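PDB 6WPX: BlEst2 from Bacillus licheniformis, which probably hydrolyses ester bonds as a lipase or esterase, and is captured here in its propeptide form, whose C-terminal domain is autoinhibitory. Local coordinates for residues V138-L144 with T200-L205; R240-N246 with A275-T280; H317-S323 with F349-H355. One frame throughout, in Å; residues are numbered along the deposited sequence.

Contact 1 of 3, residues V138-L144 with T200-L205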
loop_
_atom_site.group_PDB
_atom_site.type_symbol
_atom_site.label_atom_id
_atom_site.label_comp_id
_atom_site.label_asym_id
_atom_site.label_seq_id
_atom_site.Cartn_x
_atom_site.Cartn_y
_atom_site.Cartn_z
ATOM N N VAL A 138 26.416 -7.230 -4.071
ATOM C CA VAL A 138 25.470 -6.613 -5.004
ATOM C C VAL A 138 26.039 -5.392 -5.670
ATOM O O VAL A 138 26.585 -4.526 -4.996
ATOM C CB VAL A 138 24.115 -6.314 -4.279
ATOM C CG1 VAL A 138 23.112 -5.598 -5.198
ATOM C CG2 VAL A 138 23.501 -7.588 -3.700
ATOM N N GLU A 139 25.852 -5.296 -6.996
ATOM C CA GLU A 139 26.314 -4.172 -7.806
ATOM C C GLU A 139 25.257 -3.066 -7.845
ATOM O O GLU A 139 25.597 -1.879 -7.783
ATOM C CB GLU A 139 26.693 -4.676 -9.219
ATOM C CG GLU A 139 27.478 -3.681 -10.066
ATOM C CD GLU A 139 26.606 -2.909 -11.044
ATOM O OE1 GLU A 139 25.640 -3.497 -11.578
ATOM O OE2 GLU A 139 26.888 -1.712 -11.273
ATOM N N ARG A 140 23.974 -3.451 -7.950
ATOM C CA ARG A 140 22.881 -2.502 -8.030
ATOM C C ARG A 140 21.560 -3.148 -7.691
ATOM O O ARG A 140 21.426 -4.378 -7.724
ATOM C CB ARG A 140 22.823 -1.813 -9.420
ATOM C CG ARG A 140 22.458 -2.749 -10.576
ATOM C CD ARG A 140 22.457 -2.021 -11.912
ATOM N NE ARG A 140 23.783 -1.482 -12.237
ATOM C CZ ARG A 140 24.011 -0.571 -13.173
ATOM N NH1 ARG A 140 23.006 -0.092 -13.902
ATOM N NH2 ARG A 140 25.245 -0.145 -13.403
ATOM N N VAL A 141 20.589 -2.304 -7.408
ATOM C CA VAL A 141 19.227 -2.699 -7.076
ATOM C C VAL A 141 18.232 -1.940 -7.960
ATOM O O VAL A 141 18.252 -0.713 -8.026
ATOM C CB VAL A 141 18.931 -2.475 -5.573
ATOM C CG1 VAL A 141 17.518 -2.934 -5.200
ATOM C CG2 VAL A 141 19.971 -3.175 -4.698
ATOM N N ILE A 142 17.312 -2.694 -8.570
ATOM C CA ILE A 142 16.181 -2.177 -9.322
ATOM C C ILE A 142 14.923 -2.630 -8.563
ATOM O O ILE A 142 14.728 -3.812 -8.329
ATOM C CB ILE A 142 16.206 -2.654 -10.787
ATOM C CG1 ILE A 142 17.510 -2.199 -11.487
ATOM C CG2 ILE A 142 14.914 -2.209 -11.540
ATOM C CD1 ILE A 142 17.916 -3.071 -12.605
ATOM N N THR A 143 14.097 -1.684 -8.155
ATOM C CA THR A 143 12.864 -1.997 -7.438
ATOM C C THR A 143 11.675 -1.756 -8.365
ATOM O O THR A 143 11.652 -0.760 -9.076
ATOM C CB THR A 143 12.762 -1.265 -6.099
ATOM O OG1 THR A 143 12.441 0.110 -6.303
ATOM C CG2 THR A 143 14.005 -1.439 -5.217
ATOM N N LEU A 144 10.697 -2.674 -8.340
ATOM C CA LEU A 144 9.492 -2.626 -9.152
ATOM C C LEU A 144 8.294 -2.490 -8.214
ATOM O O LEU A 144 7.984 -3.426 -7.475
ATOM C CB LEU A 144 9.348 -3.928 -9.987
ATOM C CG LEU A 144 10.595 -4.429 -10.785
ATOM C CD1 LEU A 144 10.297 -5.754 -11.501
ATOM C CD2 LEU A 144 11.072 -3.393 -11.772
ATOM N N THR A 200 25.763 1.549 -3.016
ATOM C CA THR A 200 24.988 0.834 -4.056
ATOM C C THR A 200 24.088 1.795 -4.833
ATOM O O THR A 200 23.531 2.697 -4.254
ATOM C CB THR A 200 24.158 -0.334 -3.511
ATOM O OG1 THR A 200 24.757 -0.989 -2.401
ATOM C CG2 THR A 200 23.781 -1.321 -4.586
ATOM N N LYS A 201 24.005 1.567 -6.133
ATOM C CA LYS A 201 23.136 2.379 -6.992
ATOM C C LYS A 201 21.741 1.754 -6.978
ATOM O O LYS A 201 21.611 0.579 -7.095
ATOM C CB LYS A 201 23.667 2.428 -8.421
ATOM C CG LYS A 201 22.868 3.353 -9.315
ATOM C CD LYS A 201 23.000 4.814 -8.931
ATOM C CE LYS A 201 21.983 5.731 -9.591
ATOM N NZ LYS A 201 20.909 4.996 -10.280
ATOM N N TYR A 202 20.753 2.605 -6.885
ATOM C CA TYR A 202 19.321 2.271 -6.871
ATOM C C TYR A 202 18.586 2.836 -8.055
ATOM O O TYR A 202 18.849 3.964 -8.483
ATOM C CB TYR A 202 18.640 2.779 -5.587
ATOM C CG TYR A 202 19.103 2.041 -4.360
ATOM C CD1 TYR A 202 18.474 0.871 -3.950
ATOM C CD2 TYR A 202 20.199 2.487 -3.626
ATOM C CE1 TYR A 202 18.945 0.145 -2.860
ATOM C CE2 TYR A 202 20.665 1.783 -2.522
ATOM C CZ TYR A 202 20.030 0.617 -2.136
ATOM O OH TYR A 202 20.483 -0.070 -1.045
ATOM N N PHE A 203 17.638 2.037 -8.560
ATOM C CA PHE A 203 16.723 2.378 -9.649
ATOM C C PHE A 203 15.342 1.995 -9.201
ATOM O O PHE A 203 15.152 0.920 -8.625
ATOM C CB PHE A 203 17.043 1.596 -10.924
ATOM C CG PHE A 203 18.345 1.953 -11.579
ATOM C CD1 PHE A 203 19.536 1.394 -11.140
ATOM C CD2 PHE A 203 18.382 2.839 -12.654
ATOM C CE1 PHE A 203 20.747 1.717 -11.765
ATOM C CE2 PHE A 203 19.587 3.150 -13.281
ATOM C CZ PHE A 203 20.761 2.591 -12.831
ATOM N N THR A 204 14.368 2.834 -9.496
ATOM C CA THR A 204 12.987 2.491 -9.144
ATOM C C THR A 204 12.121 2.563 -10.358
ATOM O O THR A 204 12.287 3.449 -11.197
ATOM C CB THR A 204 12.407 3.365 -8.012
ATOM O OG1 THR A 204 12.168 4.673 -8.511
ATOM C CG2 THR A 204 13.285 3.403 -6.742
ATOM N N LEU A 205 11.217 1.613 -10.461
ATOM C CA LEU A 205 10.177 1.575 -11.480
ATOM C C LEU A 205 8.869 1.648 -10.711
ATOM O O LEU A 205 8.766 1.122 -9.595
ATOM C CB LEU A 205 10.204 0.290 -12.323
ATOM C CG LEU A 205 11.004 0.368 -13.636
ATOM C CD1 LEU A 205 12.496 0.488 -13.343
ATOM C CD2 LEU A 205 10.755 -0.890 -14.497
HETATM O O HOH W 1 9.802 1.008 -6.966
#
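F203, V141 and L205 lose the most surface where strand 140-144 runs parallel to strand 201-205. With CG opposite its carbonyl carbon and beside the backbone N (chi1 -68°), the F203 ring brings CE1 within 3.6 Å of R140 NH1, the guanidinium and ring planes 15° apart. Nearer the backbone, F203 CB meets I142 CG1 at 3.9 Å. The guanidinium is steadied by E139, whose two carboxylate oxygens receive NE and NH2 side-on, and by the carbonyls of L270 and I273, which take NH1. K201 NZ lies above one face of the F203 ring, held there by hydrogen bonds to Y202 O and T245 OG1. V141 packs on the other side of the sheet, its CB 3.7 Å from CD1 of Y202. V141 N donates to K201 O and V141 O accepts from F203 N at 2.9 Å; T143 N continues the pattern to F203 O at 2.8 Å. L205 spreads its two methyls, CD1 toward I142 and CD2 to 3.7 Å from L144 CD2. In the central alpha/beta sheet, strand 113-118 lies beyond 140-144 and strand 245-246 beyond 201-205; helix 121-131 covers V141 and Y202, and F267 of helix 260-267 covers I142 and L144.

Contact 2 of 3, residues R240-N246 with A275-T280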
loop_
_atom_site.group_PDB
_atom_site.type_symbol
_atom_site.label_atom_id
_atom_site.label_comp_id
_atom_site.label_asym_id
_atom_site.label_seq_id
_atom_site.Cartn_x
_atom_site.Cartn_y
_atom_site.Cartn_z
ATOM N N ARG A 240 9.286 5.619 -4.792
ATOM C CA ARG A 240 10.569 6.276 -5.092
ATOM C C ARG A 240 11.531 6.345 -3.920
ATOM O O ARG A 240 11.106 6.212 -2.766
ATOM C CB ARG A 240 10.325 7.721 -5.614
ATOM C CG ARG A 240 9.336 7.834 -6.757
ATOM C CD ARG A 240 9.610 6.799 -7.845
ATOM N NE ARG A 240 8.815 7.062 -9.031
ATOM C CZ ARG A 240 9.031 6.512 -10.215
ATOM N NH1 ARG A 240 10.030 5.649 -10.385
ATOM N NH2 ARG A 240 8.248 6.806 -11.235
ATOM N N LEU A 241 12.827 6.564 -4.234
ATOM C CA LEU A 241 13.900 6.803 -3.280
ATOM C C LEU A 241 14.571 8.138 -3.668
ATOM O O LEU A 241 14.756 8.402 -4.868
ATOM C CB LEU A 241 14.934 5.667 -3.231
ATOM C CG LEU A 241 14.466 4.332 -2.642
ATOM C CD1 LEU A 241 15.488 3.236 -2.943
ATOM C CD2 LEU A 241 14.263 4.443 -1.137
ATOM N N PRO A 242 14.922 8.996 -2.681
ATOM C CA PRO A 242 15.459 10.333 -3.024
ATOM C C PRO A 242 16.768 10.376 -3.815
ATOM O O PRO A 242 16.962 11.304 -4.594
ATOM C CB PRO A 242 15.609 11.031 -1.658
ATOM C CG PRO A 242 15.594 9.944 -0.652
ATOM C CD PRO A 242 14.755 8.834 -1.225
ATOM N N TYR A 243 17.633 9.381 -3.649
ATOM C CA TYR A 243 18.952 9.311 -4.296
ATOM C C TYR A 243 18.933 8.324 -5.462
ATOM O O TYR A 243 19.984 8.042 -6.029
ATOM C CB TYR A 243 19.988 8.823 -3.264
ATOM C CG TYR A 243 19.403 7.772 -2.342
ATOM C CD1 TYR A 243 19.300 6.439 -2.742
ATOM C CD2 TYR A 243 18.892 8.119 -1.094
ATOM C CE1 TYR A 243 18.699 5.486 -1.928
ATOM C CE2 TYR A 243 18.291 7.173 -0.272
ATOM C CZ TYR A 243 18.191 5.860 -0.699
ATOM O OH TYR A 243 17.634 4.916 0.105
ATOM N N ALA A 244 17.771 7.729 -5.764
ATOM C CA ALA A 244 17.717 6.737 -6.832
ATOM C C ALA A 244 17.487 7.364 -8.200
ATOM O O ALA A 244 17.072 8.526 -8.304
ATOM C CB ALA A 244 16.594 5.744 -6.547
ATOM N N THR A 245 17.733 6.574 -9.257
ATOM C CA THR A 245 17.322 6.939 -10.598
ATOM C C THR A 245 15.868 6.490 -10.580
ATOM O O THR A 245 15.571 5.297 -10.510
ATOM C CB THR A 245 18.118 6.222 -11.674
ATOM O OG1 THR A 245 19.459 6.692 -11.629
ATOM C CG2 THR A 245 17.540 6.469 -13.068
ATOM N N ASN A 246 14.967 7.456 -10.513
ATOM C CA ASN A 246 13.546 7.164 -10.421
ATOM C C ASN A 246 12.975 7.234 -11.822
ATOM O O ASN A 246 12.737 8.325 -12.354
ATOM C CB ASN A 246 12.888 8.149 -9.455
ATOM C CG ASN A 246 13.380 7.959 -8.052
ATOM O OD1 ASN A 246 13.229 6.885 -7.460
ATOM N ND2 ASN A 246 13.941 9.003 -7.469
ATOM N N ALA A 275 23.741 5.929 -14.318
ATOM C CA ALA A 275 22.784 7.035 -14.335
ATOM C C ALA A 275 22.837 7.845 -13.076
ATOM O O ALA A 275 23.278 7.361 -12.034
ATOM C CB ALA A 275 21.366 6.504 -14.554
ATOM N N ASN A 276 22.343 9.066 -13.155
ATOM C CA ASN A 276 22.287 9.949 -12.006
ATOM C C ASN A 276 20.931 9.842 -11.343
ATOM O O ASN A 276 19.981 9.332 -11.943
ATOM C CB ASN A 276 22.547 11.386 -12.448
ATOM C CG ASN A 276 23.896 11.550 -13.066
ATOM O OD1 ASN A 276 24.921 11.420 -12.402
ATOM N ND2 ASN A 276 23.916 11.742 -14.367
ATOM N N ALA A 277 20.843 10.327 -10.096
ATOM C CA ALA A 277 19.608 10.401 -9.351
ATOM C C ALA A 277 18.727 11.452 -10.010
ATOM O O ALA A 277 19.239 12.400 -10.610
ATOM C CB ALA A 277 19.894 10.812 -7.918
ATOM N N ASN A 278 17.412 11.274 -9.919
ATOM C CA ASN A 278 16.450 12.242 -10.435
ATOM C C ASN A 278 15.192 12.175 -9.604
ATOM O O ASN A 278 14.867 11.123 -9.053
ATOM C CB ASN A 278 16.124 11.999 -11.916
ATOM C CG ASN A 278 15.317 10.747 -12.149
ATOM O OD1 ASN A 278 15.850 9.640 -12.131
ATOM N ND2 ASN A 278 14.005 10.894 -12.320
ATOM N N GLU A 279 14.461 13.285 -9.568
ATOM C CA GLU A 279 13.190 13.399 -8.883
ATOM C C GLU A 279 12.078 13.416 -9.926
ATOM O O GLU A 279 12.314 13.784 -11.072
ATOM C CB GLU A 279 13.177 14.708 -8.081
ATOM C CG GLU A 279 12.481 14.556 -6.748
ATOM C CD GLU A 279 12.207 15.825 -5.966
ATOM O OE1 GLU A 279 12.932 16.831 -6.161
ATOM O OE2 GLU A 279 11.275 15.799 -5.126
ATOM N N THR A 280 10.878 12.999 -9.556
ATOM C CA THR A 280 9.741 13.014 -10.474
ATOM C C THR A 280 8.894 14.231 -10.121
ATOM O O THR A 280 8.928 14.697 -8.984
ATOM C CB THR A 280 8.995 11.663 -10.448
ATOM O OG1 THR A 280 8.613 11.382 -9.107
ATOM C CG2 THR A 280 9.851 10.493 -10.989
HETATM O O HOH W 2 14.922 12.272 -6.194
#
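T245 and N246 bind the 275-280 loop through a compact set of hydrogen bonds. T245 OG1 donates to N276 O at 2.7 Å, approaching from above the carbonyl plane, and itself accepts from K201 NZ. N246 and N278 are joined three times. N246 ND2 donates to N278 O at 2.8 Å, while the N278 amide, with CG between its backbone N and carbonyl carbon (chi1 70°), turns back on the backbone of N246. There N278 ND2 donates to N246 O at 2.9 Å, close to its own amide plane, and N278 OD1 accepts from N246 N through a more bent bond (130° at the hydrogen). Backbone N278 N to A244 O, 3.2 Å, adds another, and a water donates to both P242 O and N278 O. The N246 amide is also tied within its own segment, ND2 to L241 O and OD1 from L241 N, so its rotation is fixed across the type I turn L241-A244; OD1 pairs with T204 as well. Packing is lighter. A277 CB rests 3.4 Å from Y243 O, and T280 CG2 lies over one face of the R240 guanidinium, which bonds to L247 O and forms a salt bridge with E236, also the partner of T280 OG1. A side-chain amide thus pairs with the backbone of an edge strand: 245-246 is outermost in the alpha/beta sheet, and an irregular loop, not another strand, lines it.

Contact 3 of 3, residues H317-S323 with F349-H355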
loop_
_atom_site.group_PDB
_atom_site.type_symbol
_atom_site.label_atom_id
_atom_site.label_comp_id
_atom_site.label_asym_id
_atom_site.label_seq_id
_atom_site.Cartn_x
_atom_site.Cartn_y
_atom_site.Cartn_z
ATOM N N HIS A 317 -17.554 0.906 -1.858
ATOM C CA HIS A 317 -16.959 -0.405 -1.683
ATOM C C HIS A 317 -17.393 -1.072 -0.411
ATOM O O HIS A 317 -17.293 -0.474 0.659
ATOM C CB HIS A 317 -15.416 -0.292 -1.685
ATOM C CG HIS A 317 -14.909 0.554 -2.792
ATOM N ND1 HIS A 317 -14.623 0.016 -4.031
ATOM C CD2 HIS A 317 -14.710 1.888 -2.837
ATOM C CE1 HIS A 317 -14.273 1.036 -4.793
ATOM N NE2 HIS A 317 -14.303 2.179 -4.117
ATOM N N TRP A 318 -17.807 -2.336 -0.519
ATOM C CA TRP A 318 -18.117 -3.134 0.658
ATOM C C TRP A 318 -17.117 -4.296 0.648
ATOM O O TRP A 318 -17.248 -5.223 -0.147
ATOM C CB TRP A 318 -19.574 -3.622 0.660
ATOM C CG TRP A 318 -19.966 -4.338 1.925
ATOM C CD1 TRP A 318 -19.782 -5.660 2.212
ATOM C CD2 TRP A 318 -20.608 -3.760 3.074
ATOM N NE1 TRP A 318 -20.283 -5.948 3.465
ATOM C CE2 TRP A 318 -20.776 -4.793 4.025
ATOM C CE3 TRP A 318 -21.015 -2.451 3.413
ATOM C CZ2 TRP A 318 -21.398 -4.577 5.262
ATOM C CZ3 TRP A 318 -21.593 -2.231 4.660
ATOM C CH2 TRP A 318 -21.810 -3.293 5.555
ATOM N N LEU A 319 -16.085 -4.209 1.487
ATOM C CA LEU A 319 -15.074 -5.276 1.605
ATOM C C LEU A 319 -15.572 -6.258 2.615
ATOM O O LEU A 319 -16.084 -5.852 3.651
ATOM C CB LEU A 319 -13.707 -4.737 2.047
ATOM C CG LEU A 319 -12.917 -3.908 1.023
ATOM C CD1 LEU A 319 -13.416 -2.453 0.983
ATOM C CD2 LEU A 319 -11.449 -3.959 1.351
ATOM N N SER A 320 -15.464 -7.553 2.298
ATOM C CA SER A 320 -15.949 -8.635 3.156
ATOM C C SER A 320 -15.013 -9.846 3.072
ATOM O O SER A 320 -14.212 -9.942 2.148
ATOM C CB SER A 320 -17.350 -9.053 2.712
ATOM O OG SER A 320 -17.862 -10.117 3.508
ATOM N N ASN A 321 -15.132 -10.772 4.021
ATOM C CA ASN A 321 -14.356 -12.003 3.992
ATOM C C ASN A 321 -15.044 -13.027 3.074
ATOM O O ASN A 321 -14.460 -14.067 2.770
ATOM C CB ASN A 321 -14.137 -12.561 5.402
ATOM C CG ASN A 321 -15.400 -12.791 6.164
ATOM O OD1 ASN A 321 -16.152 -11.862 6.451
ATOM N ND2 ASN A 321 -15.602 -14.025 6.594
ATOM N N HIS A 322 -16.256 -12.732 2.595
ATOM C CA HIS A 322 -16.894 -13.656 1.664
ATOM C C HIS A 322 -17.584 -12.890 0.533
ATOM O O HIS A 322 -17.786 -11.674 0.609
ATOM C CB HIS A 322 -17.778 -14.726 2.345
ATOM C CG HIS A 322 -18.966 -14.214 3.079
ATOM N ND1 HIS A 322 -20.105 -13.806 2.408
ATOM C CD2 HIS A 322 -19.205 -14.174 4.409
ATOM C CE1 HIS A 322 -20.974 -13.475 3.347
ATOM N NE2 HIS A 322 -20.480 -13.678 4.564
ATOM N N SER A 323 -17.886 -13.613 -0.536
ATOM C CA SER A 323 -18.401 -13.090 -1.795
ATOM C C SER A 323 -19.897 -13.261 -2.004
ATOM O O SER A 323 -20.428 -12.756 -2.996
ATOM C CB SER A 323 -17.672 -13.797 -2.932
ATOM O OG SER A 323 -17.861 -15.197 -2.829
ATOM N N PHE A 349 -4.772 -6.665 1.386
ATOM C CA PHE A 349 -6.076 -7.245 1.702
ATOM C C PHE A 349 -6.288 -8.611 1.013
ATOM O O PHE A 349 -7.427 -9.077 0.936
ATOM C CB PHE A 349 -7.223 -6.260 1.371
ATOM C CG PHE A 349 -7.357 -5.098 2.330
ATOM C CD1 PHE A 349 -6.667 -3.913 2.114
ATOM C CD2 PHE A 349 -8.177 -5.188 3.442
ATOM C CE1 PHE A 349 -6.792 -2.838 3.008
ATOM C CE2 PHE A 349 -8.297 -4.113 4.340
ATOM C CZ PHE A 349 -7.617 -2.944 4.109
ATOM N N GLU A 350 -5.211 -9.286 0.566
ATOM C CA GLU A 350 -5.329 -10.618 -0.039
ATOM C C GLU A 350 -6.186 -11.560 0.849
ATOM O O GLU A 350 -6.044 -11.560 2.082
ATOM C CB GLU A 350 -3.934 -11.232 -0.248
ATOM C CG GLU A 350 -3.923 -12.598 -0.909
ATOM C CD GLU A 350 -2.545 -13.021 -1.357
ATOM O OE1 GLU A 350 -2.255 -12.878 -2.565
ATOM O OE2 GLU A 350 -1.727 -13.416 -0.495
ATOM N N GLY A 351 -7.083 -12.311 0.215
ATOM C CA GLY A 351 -7.937 -13.269 0.909
ATOM C C GLY A 351 -9.380 -12.848 1.095
ATOM O O GLY A 351 -10.202 -13.656 1.509
ATOM N N GLY A 352 -9.691 -11.591 0.807
ATOM C CA GLY A 352 -11.041 -11.066 0.945
ATOM C C GLY A 352 -11.701 -10.766 -0.382
ATOM O O GLY A 352 -11.178 -11.116 -1.448
ATOM N N PHE A 353 -12.862 -10.121 -0.306
ATOM C CA PHE A 353 -13.677 -9.754 -1.454
ATOM C C PHE A 353 -14.135 -8.332 -1.312
ATOM O O PHE A 353 -14.218 -7.812 -0.201
ATOM C CB PHE A 353 -14.892 -10.704 -1.596
ATOM C CG PHE A 353 -14.454 -12.133 -1.823
ATOM C CD1 PHE A 353 -14.216 -12.982 -0.749
ATOM C CD2 PHE A 353 -14.188 -12.601 -3.104
ATOM C CE1 PHE A 353 -13.769 -14.294 -0.957
ATOM C CE2 PHE A 353 -13.743 -13.915 -3.308
ATOM C CZ PHE A 353 -13.555 -14.757 -2.236
ATOM N N VAL A 354 -14.444 -7.721 -2.435
ATOM C CA VAL A 354 -14.938 -6.357 -2.476
ATOM C C VAL A 354 -16.030 -6.242 -3.515
ATOM O O VAL A 354 -15.877 -6.705 -4.643
ATOM C CB VAL A 354 -13.815 -5.261 -2.607
ATOM C CG1 VAL A 354 -13.049 -5.338 -3.940
ATOM C CG2 VAL A 354 -14.361 -3.854 -2.363
ATOM N N HIS A 355 -17.146 -5.665 -3.101
ATOM C CA HIS A 355 -18.255 -5.325 -3.976
ATOM C C HIS A 355 -18.073 -3.846 -4.240
ATOM O O HIS A 355 -18.007 -3.056 -3.284
ATOM C CB HIS A 355 -19.602 -5.550 -3.289
ATOM C CG HIS A 355 -19.808 -6.932 -2.772
ATOM N ND1 HIS A 355 -20.593 -7.839 -3.454
ATOM C CD2 HIS A 355 -19.362 -7.503 -1.632
ATOM C CE1 HIS A 355 -20.606 -8.935 -2.711
ATOM N NE2 HIS A 355 -19.866 -8.787 -1.610
HETATM O O HOH W 3 -20.172 -10.523 0.552
#
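W318 and H355, and S320 and F353, form two antiparallel hydrogen-bonded pairs flanking the non-hydrogen-bonded pair L319-V354. Their backbone bonds include W318 N to H355 O at 2.9 Å and S320 N to F353 O at 2.8 Å. Polar contacts beyond the strand pairing involve side chains and water. A water donates to H322 O at 2.6 Å and is hydrogen-bonded to H355 NE2, while S320 OG accepts from H322 N in an ST turn and also pairs with E377. Aromatic contacts lie on the W318, S320, F353 and H355 side. S323 CB sits over one face of the F353 ring, 3.8 Å from its centroid and 16° off the normal, a CH-pi contact; N321 O lies at the edge of that ring. The H355 ring turns an edge to the backbone, placing CD2 3.4 Å from W318 O. Apolar contacts occupy the other side. V354 CG2, the branch opposite the backbone N, is 3.7 Å from L319 CG and also touches H317 CB; L319 CD2 stands over one face of the F349 ring, 4.1 Å from F349 CD2. F219 and L165, from helices 218-224 and 163-169, cover this side. Strand 353-355 is entered through a type II turn, F349-G352, where G351 adopts the positive phi (105°) expected of glycine. This is a strand pair of an antiparallel sheet whose L319-V354 face packs on helices from earlier in the chain.

Overall arrangement
Contacts 1 and 2 belong to one sheet, and touch: strand 201-205 lies between 138-144 and 245-246, with K201 and T204 reaching T245 and N246. Contact 1 is deep in this sheet, a regular parallel pairing with mostly apolar side-chain contacts, joined by R140 and threonines, whereas contact 2, only partly buried, lines the sheet's last strand, where asparagine and threonine side chains replace regular strand pairing. Contact 3 lies on the opposite side of the chain's centre, about 34 Å from contact 1 and 36 Å from contact 2 between centres. Buried like contact 1, it is antiparallel instead, pairing strands of a separate sheet and using aromatic residues and histidines more heavily.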